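Local coordinates for protein glycosaminoglycan xylosylkinase (Hydra vulgaris, PDB 5XOM) that probably acts as a Fam20-family kinase of the secretory pathway that phosphorylates xylose in the glycosaminoglycan linkage region of proteoglycans, at residues P253-L263 against Y281-V292; F269-R278 against I293-F301. All blocks are in the same frame, centred on the assembly; numbering follows the deposited sequence.

Overall arrangement
From the N-terminal side, the loop 253-258 leads into helix 259-273, which ends in the turn 274-278; the hairpin of strands 280-286 and 289-292 follows, then the loop 293-301. Contact 1 brings the hairpin back to the start of the helix, across 17 intervening residues, mostly helix. Contact 2 returns the loop after the hairpin to the end of the same helix, across 14 residues, mostly strand. The segments alternate along the chain, so the two closures cross rather than nest. Their centres lie about 18 Å apart, and Glu282 O and Ile293 N probably hydrogen-bond where they meet. Together they tie both ends of one helix to consecutive parts of the following chain.

Contact 1: residues P253-L263 against Y281-V292; sequences PYTKGPRLLDL and YEYIENENGSMV. With NAG (2-acetamido-2-deoxy-beta-D-glucopyranose), chain D.
Arg259, in the first turn of helix 259-273, lays its guanidinium over the ring of Tyr283, a cation-pi contact with CZ 3.9 Å from the ring centroid and almost on its normal. Its CG leaves opposite the backbone N (chi1 -177°), and bends at the next two torsions fold the chain back onto the hairpin. Near the guanidinium plane, NH2 of Arg259 gives Ser290 OG an almost straight hydrogen bond (3.1 Å, 172°), while NH1 gives Tyr281 OH a less straight one of 3.1 Å. Tyr281 OH also bonds Tyr254 OH at 2.8 Å, coupling the loop before the helix to the hairpin. Leu263 CD2 sits over the centre of the Tyr281 ring, 3.9 Å from its centroid, as a CH-pi contact, and Val292 CG2 packs against Arg259 CD at 3.5 Å.

One turn further on, Asp262 OD2 accepts the backbone N of Val292 (3.1 Å) on its anti side and well out of the carboxylate plane. The same oxygen pairs with Arg60, and OD1 with Arg322, so the buried carboxylate is held from several directions. A water bridges Arg259 NE, Asp262 OD2 and Ser290 OG, filling another edge of the guanidinium and helping to fix its rotation.

Behind these groups, Ile284 and Met291 exchange backbone hydrogen bonds, and a type I turn from Asn286 to Gly289 joins the strands. Asn286 OD1 accepts Asn288 N in an Asx turn, and Asn288 ND2 carries the N-linked glycan. Strand 289-292 runs nearly parallel to the helix start (axes 7.9 Å apart, 21°). A helix backed by an antiparallel hairpin is consistent with the C-lobe of a protein kinase, where such a hairpin separates the catalytic and metal-binding loops.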
loop_
_atom_site.group_PDB
_atom_site.type_symbol
_atom_site.label_atom_id
_atom_site.label_comp_id
_atom_site.label_asym_id
_atom_site.label_seq_id
_atom_site.Cartn_x
_atom_site.Cartn_y
_atom_site.Cartn_z
ATOM N N PRO A 253 17.464 -29.278 0.816
ATOM C CA PRO A 253 16.477 -28.595 -0.033
ATOM C C PRO A 253 17.105 -27.707 -1.103
ATOM O O PRO A 253 16.476 -26.751 -1.561
ATOM C CB PRO A 253 15.704 -27.755 0.978
ATOM C CG PRO A 253 16.749 -27.381 1.984
ATOM C CD PRO A 253 17.762 -28.497 2.026
ATOM N N TYR A 254 18.346 -27.992 -1.470
ATOM C CA TYR A 254 19.052 -27.186 -2.456
ATOM C C TYR A 254 18.935 -27.740 -3.872
ATOM O O TYR A 254 19.483 -27.137 -4.802
ATOM C CB TYR A 254 20.520 -27.022 -2.035
ATOM C CG TYR A 254 20.623 -26.622 -0.578
ATOM C CD1 TYR A 254 20.246 -25.349 -0.163
ATOM C CD2 TYR A 254 21.052 -27.524 0.388
ATOM C CE1 TYR A 254 20.312 -24.980 1.171
ATOM C CE2 TYR A 254 21.121 -27.166 1.723
ATOM C CZ TYR A 254 20.749 -25.890 2.108
ATOM O OH TYR A 254 20.813 -25.522 3.432
ATOM N N THR A 255 18.225 -28.858 -4.063
ATOM C CA THR A 255 18.113 -29.445 -5.396
ATOM C C THR A 255 17.065 -28.726 -6.236
ATOM O O THR A 255 17.276 -28.497 -7.432
ATOM C CB THR A 255 17.743 -30.925 -5.308
ATOM O OG1 THR A 255 16.359 -31.051 -4.971
ATOM C CG2 THR A 255 18.539 -31.601 -4.222
ATOM N N LYS A 256 15.920 -28.396 -5.638
ATOM C CA LYS A 256 14.820 -27.755 -6.345
ATOM C C LYS A 256 14.278 -26.618 -5.493
ATOM O O LYS A 256 14.574 -26.505 -4.301
ATOM C CB LYS A 256 13.653 -28.703 -6.641
ATOM C CG LYS A 256 12.928 -29.157 -5.378
ATOM C CD LYS A 256 11.581 -29.795 -5.692
ATOM C CE LYS A 256 11.726 -31.190 -6.224
ATOM N NZ LYS A 256 10.412 -31.836 -6.493
ATOM N N GLY A 257 13.444 -25.790 -6.113
ATOM C CA GLY A 257 12.763 -24.737 -5.402
ATOM C C GLY A 257 13.621 -23.506 -5.187
ATOM O O GLY A 257 14.693 -23.346 -5.778
ATOM N N PRO A 258 13.156 -22.614 -4.314
ATOM C CA PRO A 258 13.790 -21.300 -4.150
ATOM C C PRO A 258 14.909 -21.224 -3.121
ATOM O O PRO A 258 15.465 -20.134 -2.947
ATOM C CB PRO A 258 12.604 -20.428 -3.711
ATOM C CG PRO A 258 11.765 -21.362 -2.907
ATOM C CD PRO A 258 11.893 -22.718 -3.562
ATOM N N ARG A 259 15.264 -22.319 -2.441
ATOM C CA ARG A 259 16.130 -22.196 -1.270
ATOM C C ARG A 259 17.507 -21.663 -1.639
ATOM O O ARG A 259 18.035 -20.776 -0.962
ATOM C CB ARG A 259 16.288 -23.532 -0.555
ATOM C CG ARG A 259 17.119 -23.393 0.704
ATOM C CD ARG A 259 16.448 -22.473 1.731
ATOM N NE ARG A 259 15.037 -22.782 1.919
ATOM C CZ ARG A 259 14.600 -23.707 2.762
ATOM N NH1 ARG A 259 15.456 -24.418 3.497
ATOM N NH2 ARG A 259 13.291 -23.929 2.875
ATOM N N LEU A 260 18.121 -22.204 -2.695
ATOM C CA LEU A 260 19.500 -21.819 -2.986
ATOM C C LEU A 260 19.574 -20.399 -3.537
ATOM O O LEU A 260 20.482 -19.639 -3.183
ATOM C CB LEU A 260 20.139 -22.817 -3.958
ATOM C CG LEU A 260 21.522 -22.422 -4.479
ATOM C CD1 LEU A 260 22.551 -22.569 -3.374
ATOM C CD2 LEU A 260 21.912 -23.304 -5.661
ATOM N N LEU A 261 18.607 -20.004 -4.366
ATOM C CA LEU A 261 18.582 -18.617 -4.819
ATOM C C LEU A 261 18.289 -17.660 -3.667
ATOM O O LEU A 261 18.770 -16.520 -3.671
ATOM C CB LEU A 261 17.563 -18.440 -5.942
ATOM C CG LEU A 261 17.933 -19.087 -7.276
ATOM C CD1 LEU A 261 16.839 -18.836 -8.305
ATOM C CD2 LEU A 261 19.276 -18.556 -7.760
ATOM N N ASP A 262 17.506 -18.097 -2.678
ATOM C CA ASP A 262 17.321 -17.284 -1.478
ATOM C C ASP A 262 18.648 -17.060 -0.766
ATOM O O ASP A 262 18.963 -15.935 -0.360
ATOM C CB ASP A 262 16.305 -17.931 -0.535
ATOM C CG ASP A 262 14.862 -17.663 -0.944
ATOM O OD1 ASP A 262 14.633 -17.046 -2.009
ATOM O OD2 ASP A 262 13.952 -18.071 -0.194
ATOM N N LEU A 263 19.442 -18.123 -0.595
ATOM C CA LEU A 263 20.721 -17.958 0.092
ATOM C C LEU A 263 21.682 -17.083 -0.700
ATOM O O LEU A 263 22.516 -16.388 -0.108
ATOM C CB LEU A 263 21.370 -19.314 0.373
ATOM C CG LEU A 263 20.632 -20.279 1.303
ATOM C CD1 LEU A 263 21.420 -21.571 1.461
ATOM C CD2 LEU A 263 20.364 -19.640 2.661
ATOM N N TYR A 281 20.674 -20.250 9.069
ATOM C CA TYR A 281 19.650 -19.398 8.488
ATOM C C TYR A 281 18.272 -19.863 8.937
ATOM O O TYR A 281 18.091 -20.989 9.410
ATOM C CB TYR A 281 19.751 -19.363 6.956
ATOM C CG TYR A 281 19.416 -20.660 6.248
ATOM C CD1 TYR A 281 18.114 -20.939 5.848
ATOM C CD2 TYR A 281 20.402 -21.595 5.961
ATOM C CE1 TYR A 281 17.800 -22.110 5.192
ATOM C CE2 TYR A 281 20.099 -22.775 5.302
ATOM C CZ TYR A 281 18.793 -23.026 4.920
ATOM O OH TYR A 281 18.474 -24.195 4.265
ATOM N N GLU A 282 17.299 -18.969 8.799
ATOM C CA GLU A 282 15.936 -19.215 9.238
ATOM C C GLU A 282 14.974 -18.902 8.100
ATOM O O GLU A 282 15.227 -18.011 7.284
ATOM C CB GLU A 282 15.603 -18.375 10.479
ATOM C CG GLU A 282 16.361 -18.812 11.728
ATOM C CD GLU A 282 16.246 -17.824 12.878
ATOM O OE1 GLU A 282 15.545 -18.136 13.864
ATOM O OE2 GLU A 282 16.859 -16.736 12.801
ATOM N N TYR A 283 13.866 -19.643 8.052
ATOM C CA TYR A 283 12.928 -19.507 6.949
ATOM C C TYR A 283 11.504 -19.746 7.430
ATOM O O TYR A 283 11.278 -20.417 8.439
ATOM C CB TYR A 283 13.280 -20.460 5.797
ATOM C CG TYR A 283 13.192 -21.941 6.112
ATOM C CD1 TYR A 283 14.265 -22.617 6.686
ATOM C CD2 TYR A 283 12.056 -22.672 5.791
ATOM C CE1 TYR A 283 14.194 -23.983 6.955
ATOM C CE2 TYR A 283 11.975 -24.038 6.053
ATOM C CZ TYR A 283 13.045 -24.685 6.635
ATOM O OH TYR A 283 12.960 -26.036 6.895
ATOM N N ILE A 284 10.549 -19.155 6.710
ATOM C CA ILE A 284 9.132 -19.415 6.913
ATOM C C ILE A 284 8.669 -20.355 5.810
ATOM O O ILE A 284 9.321 -20.505 4.774
ATOM C CB ILE A 284 8.287 -18.117 6.926
ATOM C CG1 ILE A 284 8.468 -17.343 5.616
ATOM C CG2 ILE A 284 8.647 -17.254 8.134
ATOM C CD1 ILE A 284 7.554 -16.123 5.482
ATOM N N GLU A 285 7.528 -21.005 6.030
ATOM C CA GLU A 285 7.066 -22.008 5.078
ATOM C C GLU A 285 5.581 -22.271 5.290
ATOM O O GLU A 285 5.109 -22.325 6.428
ATOM C CB GLU A 285 7.878 -23.302 5.219
ATOM C CG GLU A 285 7.547 -24.370 4.184
ATOM C CD GLU A 285 8.519 -25.535 4.245
ATOM O OE1 GLU A 285 8.540 -26.223 5.279
ATOM O OE2 GLU A 285 9.260 -25.765 3.267
ATOM N N ASN A 286 4.853 -22.409 4.189
ATOM C CA ASN A 286 3.473 -22.881 4.219
ATOM C C ASN A 286 3.218 -23.662 2.931
ATOM O O ASN A 286 4.158 -24.106 2.262
ATOM C CB ASN A 286 2.500 -21.708 4.448
ATOM C CG ASN A 286 2.479 -20.712 3.301
ATOM O OD1 ASN A 286 2.988 -20.970 2.209
ATOM N ND2 ASN A 286 1.872 -19.562 3.548
ATOM N N GLU A 287 1.943 -23.849 2.587
ATOM C CA GLU A 287 1.604 -24.634 1.405
ATOM C C GLU A 287 2.060 -23.993 0.093
ATOM O O GLU A 287 2.216 -24.712 -0.896
ATOM C CB GLU A 287 0.096 -24.902 1.360
ATOM C CG GLU A 287 -0.759 -23.678 1.073
ATOM C CD GLU A 287 -2.242 -23.949 1.254
ATOM O OE1 GLU A 287 -2.591 -25.049 1.732
ATOM O OE2 GLU A 287 -3.057 -23.062 0.912
ATOM N N ASN A 288 2.287 -22.675 0.044
ATOM C CA ASN A 288 2.611 -22.025 -1.224
ATOM C C ASN A 288 4.114 -21.796 -1.399
ATOM O O ASN A 288 4.509 -21.088 -2.330
ATOM C CB ASN A 288 1.881 -20.677 -1.382
ATOM C CG ASN A 288 0.351 -20.798 -1.340
ATOM O OD1 ASN A 288 -0.232 -21.844 -1.625
ATOM N ND2 ASN A 288 -0.290 -19.674 -0.992
ATOM N N GLY A 289 4.959 -22.332 -0.515
ATOM C CA GLY A 289 6.392 -22.205 -0.700
ATOM C C GLY A 289 7.115 -21.893 0.596
ATOM O O GLY A 289 6.607 -22.142 1.688
ATOM N N SER A 290 8.329 -21.357 0.460
ATOM C CA SER A 290 9.163 -21.029 1.608
ATOM C C SER A 290 10.072 -19.858 1.249
ATOM O O SER A 290 10.259 -19.527 0.077
ATOM C CB SER A 290 10.002 -22.231 2.062
ATOM O OG SER A 290 11.075 -22.479 1.170
ATOM N N MET A 291 10.636 -19.225 2.274
ATOM C CA MET A 291 11.548 -18.105 2.059
ATOM C C MET A 291 12.496 -17.951 3.235
ATOM O O MET A 291 12.060 -17.968 4.389
ATOM C CB MET A 291 10.791 -16.789 1.839
ATOM C CG MET A 291 11.715 -15.590 1.581
ATOM S SD MET A 291 10.943 -14.112 0.891
ATOM C CE MET A 291 10.133 -13.487 2.327
ATOM N N VAL A 292 13.786 -17.790 2.933
ATOM C CA VAL A 292 14.766 -17.443 3.958
ATOM C C VAL A 292 14.589 -15.977 4.332
ATOM O O VAL A 292 14.533 -15.100 3.459
ATOM C CB VAL A 292 16.191 -17.715 3.452
ATOM C CG1 VAL A 292 17.234 -17.372 4.529
ATOM C CG2 VAL A 292 16.324 -19.152 2.973
HETATM C C1 NAG D . -1.654 -19.309 -0.644
HETATM C C2 NAG D . -3.017 -19.467 -1.370
HETATM C C3 NAG D . -4.165 -19.128 -0.398
HETATM C C4 NAG D . -4.011 -19.852 0.937
HETATM C C5 NAG D . -2.609 -19.647 1.497
HETATM C C6 NAG D . -2.332 -20.451 2.746
HETATM C C7 NAG D . -3.884 -18.881 -3.602
HETATM C C8 NAG D . -3.862 -17.872 -4.712
HETATM N N2 NAG D . -3.101 -18.613 -2.548
HETATM O O3 NAG D . -5.428 -19.434 -0.978
HETATM O O4 NAG D . -4.944 -19.336 1.881
HETATM O O5 NAG D . -1.656 -20.081 0.527
HETATM O O6 NAG D . -0.948 -20.422 3.070
HETATM O O7 NAG D . -4.568 -19.901 -3.664
HETATM O O HOH W 1 13.460 -20.800 0.517
HETATM O O HOH W 2 12.012 -26.489 2.918
HETATM O O HOH W 3 13.796 -26.614 4.308
HETATM O O HOH W 4 16.246 -14.968 1.228
#

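Contact 2: residues F269-R278 against I293-F301; sequences FDFLIGNADR and IHLDNAKSF
Phe269 and His294 form an offset stack, their planes 3° apart and centroids 4.2 Å apart; His294 ND1 lies over the phenyl face toward its rim, while Phe269 CD2 stands over the middle of the imidazole. Asn297 OD1 comes to the edge of the phenyl ring. Asp142 at ND1 and Thr266 at NE2 fix the imidazole's turn. Over one face of the Phe301 ring lies Ile273 O, which also accepts Phe301 N in a nearly linear bond of 2.8 Å.

The guanidinium of Arg278 meets the carboxylate of Asp270 side-on and in plane: NE reaches OD2 at 2.6 Å and NH2 reaches OD1 at 2.8 Å, each oxygen using its syn lone pair. Its CG stands opposite the backbone N (chi1 -158°), and a bend at chi3 (-56°) swings NE toward Asp270. NH2 of Arg278 also bonds Asn297 OD1 at 2.7 Å, and NH1 meets Leu295 O from above that carbonyl's plane at 3.1 Å. Asn297 ND2 in turn donates to His294 O. A leucine in place of Arg278 would probably leave the buried Asp270 carboxylate without its countercharge and Asn297 OD1 without its arginine partner. Lys299 NZ forms a salt bridge with Asp277 OD2, 3.0 Å long, though weak as a hydrogen bond; Tyr126 O holds the ammonium and Tyr231 the other carboxylate oxygen.

Gly274 ends the helix in a Schellman motif. The turn 274-278 and, after strand 289-292, the loop 293-301 probably belong to the catalytic and metal-binding loops of kinases. Helix 132-144 covers Ile273 and Ser300 through Leu141 and Ala134, and helix 358-382 packs on Phe271 and Leu272.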
loop_
_atom_site.group_PDB
_atom_site.type_symbol
_atom_site.label_atom_id
_atom_site.label_comp_id
_atom_site.label_asym_id
_atom_site.label_seq_id
_atom_site.Cartn_x
_atom_site.Cartn_y
_atom_site.Cartn_z
ATOM N N PHE A 269 22.912 -9.492 0.383
ATOM C CA PHE A 269 22.459 -8.584 1.430
ATOM C C PHE A 269 23.427 -8.587 2.609
ATOM O O PHE A 269 23.789 -7.526 3.127
ATOM C CB PHE A 269 21.047 -8.987 1.856
ATOM C CG PHE A 269 20.521 -8.267 3.073
ATOM C CD1 PHE A 269 19.981 -6.992 2.964
ATOM C CD2 PHE A 269 20.501 -8.894 4.315
ATOM C CE1 PHE A 269 19.470 -6.335 4.069
ATOM C CE2 PHE A 269 19.981 -8.241 5.437
ATOM C CZ PHE A 269 19.465 -6.956 5.306
ATOM N N ASP A 270 23.880 -9.772 3.025
ATOM C CA ASP A 270 24.824 -9.853 4.136
ATOM C C ASP A 270 26.172 -9.244 3.780
ATOM O O ASP A 270 26.842 -8.665 4.647
ATOM C CB ASP A 270 24.995 -11.306 4.579
ATOM C CG ASP A 270 23.855 -11.782 5.468
ATOM O OD1 ASP A 270 23.202 -10.926 6.117
ATOM O OD2 ASP A 270 23.609 -13.004 5.525
ATOM N N PHE A 271 26.587 -9.376 2.521
ATOM C CA PHE A 271 27.851 -8.790 2.089
ATOM C C PHE A 271 27.800 -7.270 2.137
ATOM O O PHE A 271 28.782 -6.629 2.534
ATOM C CB PHE A 271 28.211 -9.276 0.689
ATOM C CG PHE A 271 29.370 -8.541 0.070
ATOM C CD1 PHE A 271 30.663 -8.709 0.545
ATOM C CD2 PHE A 271 29.157 -7.643 -0.959
ATOM C CE1 PHE A 271 31.730 -8.011 -0.034
ATOM C CE2 PHE A 271 30.214 -6.945 -1.528
ATOM C CZ PHE A 271 31.494 -7.127 -1.070
ATOM N N LEU A 272 26.675 -6.664 1.728
ATOM C CA LEU A 272 26.590 -5.204 1.749
ATOM C C LEU A 272 26.646 -4.652 3.168
ATOM O O LEU A 272 27.237 -3.593 3.399
ATOM C CB LEU A 272 25.324 -4.709 1.047
ATOM C CG LEU A 272 25.125 -5.145 -0.401
ATOM C CD1 LEU A 272 23.648 -5.054 -0.775
ATOM C CD2 LEU A 272 26.019 -4.308 -1.324
ATOM N N ILE A 273 26.024 -5.339 4.133
ATOM C CA ILE A 273 26.015 -4.831 5.503
ATOM C C ILE A 273 27.190 -5.339 6.328
ATOM O O ILE A 273 27.397 -4.853 7.452
ATOM C CB ILE A 273 24.682 -5.158 6.210
ATOM C CG1 ILE A 273 24.521 -6.665 6.428
ATOM C CG2 ILE A 273 23.511 -4.582 5.412
ATOM C CD1 ILE A 273 23.238 -7.037 7.166
ATOM N N GLY A 274 27.981 -6.270 5.801
ATOM C CA GLY A 274 29.122 -6.786 6.533
ATOM C C GLY A 274 28.779 -7.833 7.572
ATOM O O GLY A 274 29.499 -7.963 8.566
ATOM N N ASN A 275 27.698 -8.590 7.367
ATOM C CA ASN A 275 27.273 -9.637 8.295
ATOM C C ASN A 275 27.918 -10.947 7.864
ATOM O O ASN A 275 27.454 -11.611 6.932
ATOM C CB ASN A 275 25.751 -9.753 8.326
ATOM C CG ASN A 275 25.266 -10.933 9.168
ATOM O OD1 ASN A 275 24.184 -11.476 8.938
ATOM N ND2 ASN A 275 26.046 -11.314 10.162
ATOM N N ALA A 276 28.985 -11.337 8.560
ATOM C CA ALA A 276 29.682 -12.582 8.291
ATOM C C ALA A 276 29.262 -13.694 9.235
ATOM O O ALA A 276 29.965 -14.701 9.340
ATOM C CB ALA A 276 31.190 -12.369 8.369
ATOM N N ASP A 277 28.122 -13.546 9.914
ATOM C CA ASP A 277 27.801 -14.384 11.061
ATOM C C ASP A 277 26.473 -15.124 10.900
ATOM O O ASP A 277 25.910 -15.594 11.892
ATOM C CB ASP A 277 27.770 -13.506 12.317
ATOM C CG ASP A 277 27.881 -14.302 13.607
ATOM O OD1 ASP A 277 28.815 -15.124 13.730
ATOM O OD2 ASP A 277 27.036 -14.097 14.504
ATOM N N ARG A 278 25.988 -15.304 9.672
ATOM C CA ARG A 278 24.777 -16.096 9.462
ATOM C C ARG A 278 25.153 -17.570 9.269
ATOM O O ARG A 278 25.035 -18.149 8.189
ATOM C CB ARG A 278 23.969 -15.548 8.291
ATOM C CG ARG A 278 22.494 -15.950 8.343
ATOM C CD ARG A 278 21.671 -15.320 7.225
ATOM N NE ARG A 278 21.764 -13.861 7.212
ATOM C CZ ARG A 278 20.985 -13.052 7.922
ATOM N NH1 ARG A 278 20.050 -13.556 8.715
ATOM N NH2 ARG A 278 21.139 -11.736 7.840
ATOM N N ILE A 293 14.469 -15.701 5.634
ATOM C CA ILE A 293 14.161 -14.353 6.095
ATOM C C ILE A 293 15.418 -13.728 6.676
ATOM O O ILE A 293 16.329 -14.413 7.153
ATOM C CB ILE A 293 13.002 -14.321 7.116
ATOM C CG1 ILE A 293 13.302 -15.205 8.329
ATOM C CG2 ILE A 293 11.691 -14.719 6.460
ATOM C CD1 ILE A 293 12.261 -15.089 9.421
ATOM N N HIS A 294 15.461 -12.397 6.628
ATOM C CA HIS A 294 16.585 -11.616 7.143
ATOM C C HIS A 294 16.291 -11.263 8.594
ATOM O O HIS A 294 15.928 -10.137 8.953
ATOM C CB HIS A 294 16.818 -10.386 6.293
ATOM C CG HIS A 294 17.199 -10.729 4.860
ATOM N ND1 HIS A 294 17.031 -9.829 3.804
ATOM C CD2 HIS A 294 17.741 -11.861 4.337
ATOM C CE1 HIS A 294 17.451 -10.405 2.701
ATOM N NE2 HIS A 294 17.881 -11.627 3.000
ATOM N N LEU A 295 16.462 -12.259 9.455
ATOM C CA LEU A 295 16.192 -12.127 10.881
ATOM C C LEU A 295 17.518 -12.153 11.638
ATOM O O LEU A 295 18.417 -12.936 11.307
ATOM C CB LEU A 295 15.242 -13.241 11.335
ATOM C CG LEU A 295 14.894 -13.353 12.808
ATOM C CD1 LEU A 295 14.199 -12.074 13.216
ATOM C CD2 LEU A 295 13.956 -14.541 12.989
ATOM N N ASP A 296 17.646 -11.257 12.620
ATOM C CA ASP A 296 18.880 -11.020 13.363
ATOM C C ASP A 296 20.005 -10.586 12.430
ATOM O O ASP A 296 20.861 -11.392 12.047
ATOM C CB ASP A 296 19.302 -12.264 14.155
ATOM C CG ASP A 296 20.501 -12.009 15.075
ATOM O OD1 ASP A 296 20.793 -12.886 15.919
ATOM O OD2 ASP A 296 21.150 -10.940 14.974
ATOM N N ASN A 297 20.023 -9.305 12.076
ATOM C CA ASN A 297 21.029 -8.750 11.181
ATOM C C ASN A 297 22.008 -7.839 11.911
ATOM O O ASN A 297 22.669 -7.012 11.275
ATOM C CB ASN A 297 20.352 -7.994 10.035
ATOM C CG ASN A 297 19.251 -8.800 9.374
ATOM O OD1 ASN A 297 19.451 -9.956 9.006
ATOM N ND2 ASN A 297 18.073 -8.189 9.219
ATOM N N ALA A 298 22.111 -7.975 13.238
ATOM C CA ALA A 298 22.785 -6.977 14.066
ATOM C C ALA A 298 24.302 -7.099 14.077
ATOM O O ALA A 298 24.977 -6.146 14.489
ATOM C CB ALA A 298 22.284 -7.052 15.507
ATOM N N LYS A 299 24.866 -8.219 13.633
ATOM C CA LYS A 299 26.322 -8.344 13.638
ATOM C C LYS A 299 26.865 -7.870 12.294
ATOM O O LYS A 299 27.481 -8.593 11.511
ATOM C CB LYS A 299 26.741 -9.774 13.953
ATOM C CG LYS A 299 28.152 -9.847 14.521
ATOM C CD LYS A 299 28.151 -9.792 16.040
ATOM C CE LYS A 299 27.638 -11.088 16.621
ATOM N NZ LYS A 299 28.551 -12.200 16.242
ATOM N N SER A 300 26.637 -6.583 12.065
ATOM C CA SER A 300 26.962 -5.955 10.801
ATOM C C SER A 300 27.368 -4.516 11.085
ATOM O O SER A 300 27.292 -4.040 12.225
ATOM C CB SER A 300 25.779 -6.068 9.824
ATOM O OG SER A 300 24.608 -5.494 10.369
ATOM N N PHE A 301 27.815 -3.831 10.032
ATOM C CA PHE A 301 28.333 -2.464 10.138
ATOM C C PHE A 301 29.317 -2.338 11.303
ATOM O O PHE A 301 29.254 -1.403 12.106
ATOM C CB PHE A 301 27.192 -1.449 10.255
ATOM C CG PHE A 301 26.286 -1.419 9.042
ATOM C CD1 PHE A 301 26.699 -0.802 7.863
ATOM C CD2 PHE A 301 25.021 -1.991 9.083
ATOM C CE1 PHE A 301 25.870 -0.771 6.742
ATOM C CE2 PHE A 301 24.183 -1.965 7.967
ATOM C CZ PHE A 301 24.611 -1.357 6.793
HETATM O O HOH W 5 29.527 -10.345 11.296
HETATM O O HOH W 6 18.199 -16.265 8.004
#